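Local structure of ancillary protein 1 (Streptococcus pyogenes, 2XI9) at residues G101-I106 / I112-K117; D196-T201 / D210-H215; I231-L236 / L277-I282. The protein serves as a pilus-presented adhesin, in which an unusual internal thioester bond is required for efficient interaction with host cells. One frame throughout, in Å; residues are numbered along the deposited sequence.

Contact 1 (G101-I106 / I112-K117); sequences GKVYTI and IENPNK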
# COMPACT_ATOMS: atom_id res chain seq x y z
N GLY A 101 -4.04 24.55 6.76
CA GLY A 101 -3.32 23.33 7.11
C GLY A 101 -3.75 22.07 6.37
O GLY A 101 -3.23 20.99 6.64
N LYS A 102 -4.70 22.19 5.45
CA LYS A 102 -5.15 21.05 4.66
C LYS A 102 -4.91 21.31 3.17
O LYS A 102 -4.92 22.46 2.71
CB LYS A 102 -6.64 20.76 4.88
CG LYS A 102 -7.09 20.63 6.35
CD LYS A 102 -7.00 19.18 6.88
CE LYS A 102 -8.12 18.26 6.36
NZ LYS A 102 -7.66 17.26 5.34
N VAL A 103 -4.68 20.24 2.43
CA VAL A 103 -4.46 20.31 1.00
C VAL A 103 -5.55 19.50 0.31
O VAL A 103 -5.92 18.40 0.76
CB VAL A 103 -3.05 19.80 0.60
CG1 VAL A 103 -2.89 19.77 -0.91
CG2 VAL A 103 -1.95 20.67 1.24
N TYR A 104 -6.04 20.05 -0.79
CA TYR A 104 -7.12 19.45 -1.55
C TYR A 104 -6.74 19.44 -3.01
O TYR A 104 -6.31 20.45 -3.54
CB TYR A 104 -8.42 20.25 -1.39
CG TYR A 104 -8.88 20.43 0.04
CD1 TYR A 104 -9.59 19.44 0.70
CD2 TYR A 104 -8.61 21.61 0.73
CE1 TYR A 104 -10.02 19.60 2.01
CE2 TYR A 104 -9.03 21.79 2.05
CZ TYR A 104 -9.73 20.79 2.69
OH TYR A 104 -10.16 20.95 3.99
N THR A 105 -6.93 18.30 -3.66
CA THR A 105 -6.73 18.19 -5.08
C THR A 105 -8.09 18.45 -5.76
O THR A 105 -9.15 18.09 -5.23
CB THR A 105 -6.07 16.82 -5.42
OG1 THR A 105 -6.79 15.75 -4.81
CG2 THR A 105 -4.62 16.79 -4.86
N ILE A 106 -8.04 19.15 -6.89
CA ILE A 106 -9.23 19.65 -7.56
C ILE A 106 -9.26 19.16 -9.00
O ILE A 106 -8.54 19.70 -9.85
CB ILE A 106 -9.26 21.18 -7.55
CG1 ILE A 106 -9.44 21.71 -6.13
CG2 ILE A 106 -10.40 21.69 -8.43
CD1 ILE A 106 -8.92 23.10 -5.93
N ILE A 112 -11.28 17.19 -3.38
CA ILE A 112 -11.10 16.11 -2.42
C ILE A 112 -9.85 16.34 -1.58
O ILE A 112 -8.88 16.93 -2.05
CB ILE A 112 -11.06 14.71 -3.11
CG1 ILE A 112 -9.69 14.37 -3.70
CG2 ILE A 112 -12.14 14.63 -4.21
CD1 ILE A 112 -9.48 12.89 -3.89
N GLU A 113 -9.89 15.88 -0.33
CA GLU A 113 -8.71 15.88 0.51
C GLU A 113 -7.59 15.16 -0.20
O GLU A 113 -7.81 14.11 -0.82
CB GLU A 113 -8.99 15.22 1.86
CG GLU A 113 -7.73 15.11 2.71
CD GLU A 113 -7.97 14.71 4.15
OE1 GLU A 113 -6.96 14.30 4.79
OE2 GLU A 113 -9.13 14.79 4.65
N ASN A 114 -6.38 15.71 -0.13
CA ASN A 114 -5.22 15.11 -0.77
C ASN A 114 -5.07 13.63 -0.41
O ASN A 114 -4.91 13.29 0.75
CB ASN A 114 -3.98 15.89 -0.37
CG ASN A 114 -2.73 15.43 -1.07
OD1 ASN A 114 -2.75 14.69 -2.08
ND2 ASN A 114 -1.61 15.84 -0.53
N PRO A 115 -5.14 12.74 -1.42
CA PRO A 115 -4.96 11.30 -1.14
C PRO A 115 -3.53 10.91 -0.88
O PRO A 115 -3.30 9.82 -0.34
CB PRO A 115 -5.44 10.61 -2.41
CG PRO A 115 -5.58 11.66 -3.44
CD PRO A 115 -5.46 13.01 -2.82
N ASN A 116 -2.57 11.75 -1.27
CA ASN A 116 -1.19 11.38 -1.18
C ASN A 116 -0.48 12.04 0.02
O ASN A 116 -0.11 13.19 -0.02
CB ASN A 116 -0.49 11.72 -2.49
CG ASN A 116 -1.23 11.14 -3.68
OD1 ASN A 116 -1.83 11.86 -4.48
ND2 ASN A 116 -1.26 9.81 -3.75
N LYS A 117 -0.31 11.24 1.07
CA LYS A 117 0.36 11.65 2.27
C LYS A 117 1.46 10.61 2.45
O LYS A 117 1.18 9.43 2.52
CB LYS A 117 -0.64 11.68 3.43
CG LYS A 117 -1.76 12.70 3.17
CD LYS A 117 -2.62 13.03 4.38
CE LYS A 117 -2.06 14.19 5.22
NZ LYS A 117 -1.82 15.41 4.43
O HOH W 1 -4.27 17.54 3.55
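Thr105 and Ile112 form an antiparallel hydrogen-bonded pair: Thr105 N donates to Ile112 O over 2.9 Å, and Ile112 N answers to Thr105 O over 3.0 Å. On the sheet face that carries both the Thr105 and the Ile112 side chain, the Thr105 hydroxyl sits between its own backbone N and carbonyl carbon (chi1 51°), which brings OG1 within 3.4 Å of Ile112 CG1 and 3.6 Å of Pro115 CD. One step back, Tyr104 and Glu113 make the non-hydrogen-bonded pair. Their side chains diverge, but Tyr104 CD1 still lies 3.7 Å from Glu113 CA. Asn114 N then reaches Val103 O at 2.9 Å, carrying the pairing one residue past the strand. Glu113 OE2 and Lys102 NZ form a salt bridge whose lysine end is less surely placed; Glu113 OE1 also pairs with Arg195. Further out, Asn114 OD1 takes the N-H of Asn116 from above its carbonyl plane, at 3.1 Å, while ND2 bonds Asp323 OD1 and Ile324 O of strand 321-329. The arrangement is a beta hairpin at the edge of an antiparallel sheet in the prealbumin-like domain, its outgoing chain bent by an Asx turn.

Contact 2 (D196-T201 / D210-H215); sequences DLFKYT and DTFLKH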
# COMPACT_ATOMS: atom_id res chain seq x y z
N ASP A 196 -5.86 5.87 -2.44
CA ASP A 196 -5.38 5.82 -3.83
C ASP A 196 -4.54 4.56 -4.03
O ASP A 196 -3.40 4.62 -4.52
CB ASP A 196 -4.56 7.08 -4.14
CG ASP A 196 -4.27 7.27 -5.62
OD1 ASP A 196 -5.09 6.84 -6.47
OD2 ASP A 196 -3.19 7.89 -5.91
N LEU A 197 -5.11 3.44 -3.63
CA LEU A 197 -4.42 2.17 -3.55
C LEU A 197 -4.67 1.28 -4.79
O LEU A 197 -3.98 0.28 -5.00
CB LEU A 197 -4.86 1.41 -2.31
CG LEU A 197 -4.49 2.00 -0.93
CD1 LEU A 197 -4.83 1.02 0.16
CD2 LEU A 197 -2.98 2.35 -0.96
N PHE A 198 -5.70 1.60 -5.55
CA PHE A 198 -6.09 0.76 -6.68
C PHE A 198 -4.94 0.54 -7.64
O PHE A 198 -4.77 -0.56 -8.18
CB PHE A 198 -7.24 1.42 -7.44
CG PHE A 198 -7.96 0.50 -8.35
CD1 PHE A 198 -7.66 0.44 -9.70
CD2 PHE A 198 -8.94 -0.34 -7.84
CE1 PHE A 198 -8.37 -0.43 -10.55
CE2 PHE A 198 -9.64 -1.22 -8.67
CZ PHE A 198 -9.36 -1.25 -10.02
N LYS A 199 -4.15 1.60 -7.85
CA LYS A 199 -3.00 1.57 -8.75
C LYS A 199 -1.96 0.51 -8.39
O LYS A 199 -1.18 0.15 -9.28
CB LYS A 199 -2.32 2.94 -8.82
CG LYS A 199 -1.67 3.38 -7.52
CD LYS A 199 -1.07 4.75 -7.61
CE LYS A 199 -2.05 5.80 -7.97
NZ LYS A 199 -1.50 7.17 -7.72
N TYR A 200 -1.94 0.03 -7.14
CA TYR A 200 -0.96 -0.99 -6.74
C TYR A 200 -1.37 -2.43 -7.02
O TYR A 200 -0.57 -3.34 -6.81
CB TYR A 200 -0.56 -0.82 -5.28
CG TYR A 200 -0.10 0.58 -4.98
CD1 TYR A 200 1.12 1.02 -5.45
CD2 TYR A 200 -0.91 1.47 -4.29
CE1 TYR A 200 1.54 2.32 -5.23
CE2 TYR A 200 -0.50 2.78 -4.05
CZ TYR A 200 0.74 3.19 -4.52
OH TYR A 200 1.15 4.48 -4.31
N THR A 201 -2.62 -2.64 -7.46
CA THR A 201 -3.16 -3.98 -7.68
C THR A 201 -2.75 -4.54 -9.02
O THR A 201 -2.55 -3.80 -9.98
CB THR A 201 -4.68 -4.03 -7.62
OG1 THR A 201 -5.24 -3.19 -8.65
CG2 THR A 201 -5.15 -3.60 -6.23
N ASP A 210 -12.58 3.94 -5.47
CA ASP A 210 -13.15 4.27 -4.14
C ASP A 210 -13.87 3.05 -3.54
O ASP A 210 -13.75 2.79 -2.37
CB ASP A 210 -14.07 5.49 -4.21
CG ASP A 210 -13.34 6.77 -4.66
OD1 ASP A 210 -12.14 6.92 -4.43
OD2 ASP A 210 -13.99 7.64 -5.26
N THR A 211 -14.61 2.28 -4.34
CA THR A 211 -15.22 1.03 -3.84
C THR A 211 -14.16 0.03 -3.41
O THR A 211 -14.30 -0.63 -2.37
CB THR A 211 -16.08 0.35 -4.92
OG1 THR A 211 -16.97 1.31 -5.48
CG2 THR A 211 -16.87 -0.83 -4.36
N PHE A 212 -13.08 -0.08 -4.19
CA PHE A 212 -11.98 -0.94 -3.84
C PHE A 212 -11.40 -0.58 -2.47
O PHE A 212 -11.20 -1.45 -1.63
CB PHE A 212 -10.86 -0.86 -4.91
CG PHE A 212 -9.60 -1.55 -4.51
CD1 PHE A 212 -9.52 -2.92 -4.56
CD2 PHE A 212 -8.51 -0.84 -4.08
CE1 PHE A 212 -8.35 -3.58 -4.20
CE2 PHE A 212 -7.34 -1.50 -3.69
CZ PHE A 212 -7.27 -2.85 -3.77
N LEU A 213 -11.23 0.71 -2.24
CA LEU A 213 -10.59 1.15 -0.96
C LEU A 213 -11.49 0.77 0.21
O LEU A 213 -11.03 0.30 1.27
CB LEU A 213 -10.36 2.65 -0.95
CG LEU A 213 -9.57 3.18 0.26
CD1 LEU A 213 -8.28 2.40 0.36
CD2 LEU A 213 -9.31 4.70 0.21
N LYS A 214 -12.78 0.93 0.01
CA LYS A 214 -13.72 0.58 1.03
C LYS A 214 -13.60 -0.89 1.33
O LYS A 214 -13.61 -1.27 2.49
CB LYS A 214 -15.16 0.97 0.63
CG LYS A 214 -15.36 2.51 0.62
CD LYS A 214 -16.82 2.98 0.54
CE LYS A 214 -17.27 3.25 -0.89
NZ LYS A 214 -18.68 3.77 -0.94
N HIS A 215 -13.51 -1.75 0.29
CA HIS A 215 -13.38 -3.21 0.49
C HIS A 215 -12.16 -3.59 1.34
O HIS A 215 -12.25 -4.41 2.30
CB HIS A 215 -13.35 -3.95 -0.87
CG HIS A 215 -14.65 -3.90 -1.61
ND1 HIS A 215 -14.78 -4.11 -2.97
CD2 HIS A 215 -15.90 -3.66 -1.15
CE1 HIS A 215 -16.05 -4.00 -3.31
NE2 HIS A 215 -16.76 -3.74 -2.22
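Phe198 and Phe212 make the aromatic part of this contact, a T-shaped pair with the edge of Phe198 toward the face of Phe212. The ring centroids stand 5.4 Å apart and the planes meet at 88°. Phe198 CD2 comes within 3.5 Å of Phe212 CB, which lies in the plane of the Phe198 ring. Phe212 reaches across from its helix with CG anti to the backbone N (chi1 171°), and its far end runs up to Thr201, whose CG2 is 3.3 Å from Phe212 CZ. The aliphatic part lies beside it: Leu197 CB is 4.1 Å from Phe212 CE2, and Leu197 CD1 meets Leu213 CD1 at 3.7 Å. The hydrogen bonds and the salt bridge stay within the 196-201 segment. Phe198 O accepts from both N and OG1 of Thr201, the hydroxyl arriving in the carbonyl plane at 2.7 Å, which helps hold Thr201 with CG2 turned to Phe212. Lys199 NZ grips Asp196 OD2 at 2.6 Å and has a second acidic partner in Glu328. No hydrogen bond crosses between these two parts of the thioester domain: the 196-201 loop and helix 209-222 meet through apolar contacts, rings and aliphatic carbons, while the polar bonds within 196-201 probably help hold its shape.

Contact 3 (I231-L236 / L277-I282); sequences IEYSGL and LAVAKI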
# COMPACT_ATOMS: atom_id res chain seq x y z
N ILE A 231 -10.20 -13.62 19.37
CA ILE A 231 -10.73 -14.25 18.12
C ILE A 231 -12.16 -14.75 18.44
O ILE A 231 -12.37 -15.64 19.24
CB ILE A 231 -9.87 -15.42 17.58
CG1 ILE A 231 -8.38 -15.05 17.45
CG2 ILE A 231 -10.40 -15.85 16.22
CD1 ILE A 231 -8.09 -13.88 16.50
N GLU A 232 -13.14 -14.16 17.78
CA GLU A 232 -14.53 -14.40 18.12
C GLU A 232 -15.10 -15.58 17.34
O GLU A 232 -16.07 -16.18 17.77
CB GLU A 232 -15.32 -13.15 17.80
CG GLU A 232 -14.80 -11.93 18.56
CD GLU A 232 -15.65 -10.69 18.35
OE1 GLU A 232 -16.11 -10.43 17.20
OE2 GLU A 232 -15.84 -9.97 19.36
N TYR A 233 -14.52 -15.90 16.19
CA TYR A 233 -15.07 -16.98 15.39
C TYR A 233 -14.72 -18.30 16.06
O TYR A 233 -13.56 -18.56 16.41
CB TYR A 233 -14.59 -16.90 13.94
CG TYR A 233 -14.93 -15.58 13.26
CD1 TYR A 233 -16.19 -15.33 12.74
CD2 TYR A 233 -13.98 -14.59 13.15
CE1 TYR A 233 -16.49 -14.11 12.13
CE2 TYR A 233 -14.26 -13.37 12.55
CZ TYR A 233 -15.52 -13.13 12.03
OH TYR A 233 -15.77 -11.90 11.43
N SER A 234 -15.72 -19.13 16.24
CA SER A 234 -15.60 -20.36 17.02
C SER A 234 -14.52 -21.29 16.45
O SER A 234 -14.53 -21.60 15.26
CB SER A 234 -16.94 -21.12 17.07
OG SER A 234 -17.92 -20.41 17.82
N GLY A 235 -13.61 -21.75 17.32
CA GLY A 235 -12.55 -22.68 16.92
C GLY A 235 -11.34 -22.09 16.21
O GLY A 235 -10.34 -22.79 16.07
N LEU A 236 -11.40 -20.83 15.79
CA LEU A 236 -10.32 -20.26 14.98
C LEU A 236 -9.18 -19.76 15.86
O LEU A 236 -9.40 -19.13 16.89
CB LEU A 236 -10.78 -19.07 14.13
CG LEU A 236 -10.87 -19.32 12.62
CD1 LEU A 236 -12.11 -20.21 12.37
CD2 LEU A 236 -10.96 -18.00 11.91
N LEU A 277 -11.69 -21.05 5.78
CA LEU A 277 -12.15 -20.50 4.52
C LEU A 277 -13.57 -19.88 4.68
O LEU A 277 -13.90 -18.87 4.06
CB LEU A 277 -12.10 -21.61 3.44
CG LEU A 277 -12.58 -21.18 2.06
CD1 LEU A 277 -11.70 -20.06 1.50
CD2 LEU A 277 -12.64 -22.41 1.12
N ALA A 278 -14.41 -20.45 5.53
CA ALA A 278 -15.76 -19.86 5.73
C ALA A 278 -15.61 -18.45 6.34
O ALA A 278 -16.33 -17.52 5.98
CB ALA A 278 -16.63 -20.75 6.60
N VAL A 279 -14.65 -18.27 7.25
CA VAL A 279 -14.39 -16.95 7.81
C VAL A 279 -13.80 -15.99 6.77
O VAL A 279 -14.16 -14.79 6.71
CB VAL A 279 -13.53 -17.03 9.08
CG1 VAL A 279 -12.99 -15.63 9.49
CG2 VAL A 279 -14.34 -17.68 10.20
N ALA A 280 -12.94 -16.49 5.89
CA ALA A 280 -12.45 -15.66 4.80
C ALA A 280 -13.66 -15.15 3.99
O ALA A 280 -13.71 -13.99 3.63
CB ALA A 280 -11.48 -16.42 3.91
N LYS A 281 -14.61 -16.04 3.74
CA LYS A 281 -15.85 -15.69 3.01
C LYS A 281 -16.71 -14.63 3.75
O LYS A 281 -17.25 -13.70 3.12
CB LYS A 281 -16.70 -16.93 2.70
CG LYS A 281 -16.10 -17.92 1.68
CD LYS A 281 -17.14 -19.02 1.25
CE LYS A 281 -16.52 -20.04 0.28
NZ LYS A 281 -17.38 -21.24 0.09
N ILE A 282 -16.85 -14.80 5.06
CA ILE A 282 -17.46 -13.75 5.92
C ILE A 282 -16.78 -12.38 5.79
O ILE A 282 -17.45 -11.39 5.59
CB ILE A 282 -17.48 -14.20 7.42
CG1 ILE A 282 -18.56 -15.26 7.60
CG2 ILE A 282 -17.76 -12.99 8.36
CD1 ILE A 282 -18.32 -16.22 8.81
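Tyr233 lays its ring against Val279, and this is the dense half of the contact. Val279 CG1 stands over one face of the ring, 4.1 Å from its centroid and 17° off the normal, a CH-pi arrangement offset toward the rim where CD2 and CE2 lie. The other methyl, CG2, is 3.8 Å from Tyr233 CG and fills the notch between that residue and Leu236, whose CD2 it also meets at 3.8 Å. Leu236 and Val279 come together tip to tip, and both valine methyls touch loop side chains. A type II beta turn from Tyr233 to Leu236, closed by Leu236 N to Tyr233 O at 3.2 Å, brings the two loop side chains down on the same helix residue. Gly235 takes the positive phi (79°) of the third position of such a turn, a conformation that suits glycine.

The other half is looser. Ile282, one helical turn beyond Val279, is exposed and offers just its CG2 branch, 3.8 Å from Tyr233 OH and 4.1 Å from Tyr233 CE1, where the isoleucine and the tyrosine run antiparallel, each passing alongside the other. The crest of the turn, Ser234 and Gly235, faces solvent, as does the helix surface at Ala278 and Lys281.

Val279 is buried, and beside the loop it also rests on Leu241 of helix 238-253; Ile231 touches the same Leu241. Within the thioester domain, the loop after helix 209-222 thus packs over helices 238-253 and 274-288 together, while Leu277, on helix 274-288, touches Leu247 of helix 238-253.

The chain is a C-terminal portion of the longer adhesin, and the three contacts follow one another along it. The centres of contact 1 and contact 2 are about 17 Å apart. Those of contact 2 and contact 3 are about 24 Å apart, and those of contact 1 and contact 3 about 37 Å. Only the first two touch: Pro115 CB lies 4.0 Å from Asp196 CB, and Asn116 ND2 makes a weak hydrogen bond to Asp196 OD2, so the chain leaving the hairpin abuts the loop of contact 2. Contact 2 and contact 3 both belong to the thioester domain, their nearest atoms about 9 Å apart. Helix 238-253 relates them: Phe252, near its end, touches Phe212, while Leu241, near its start, touches Val279.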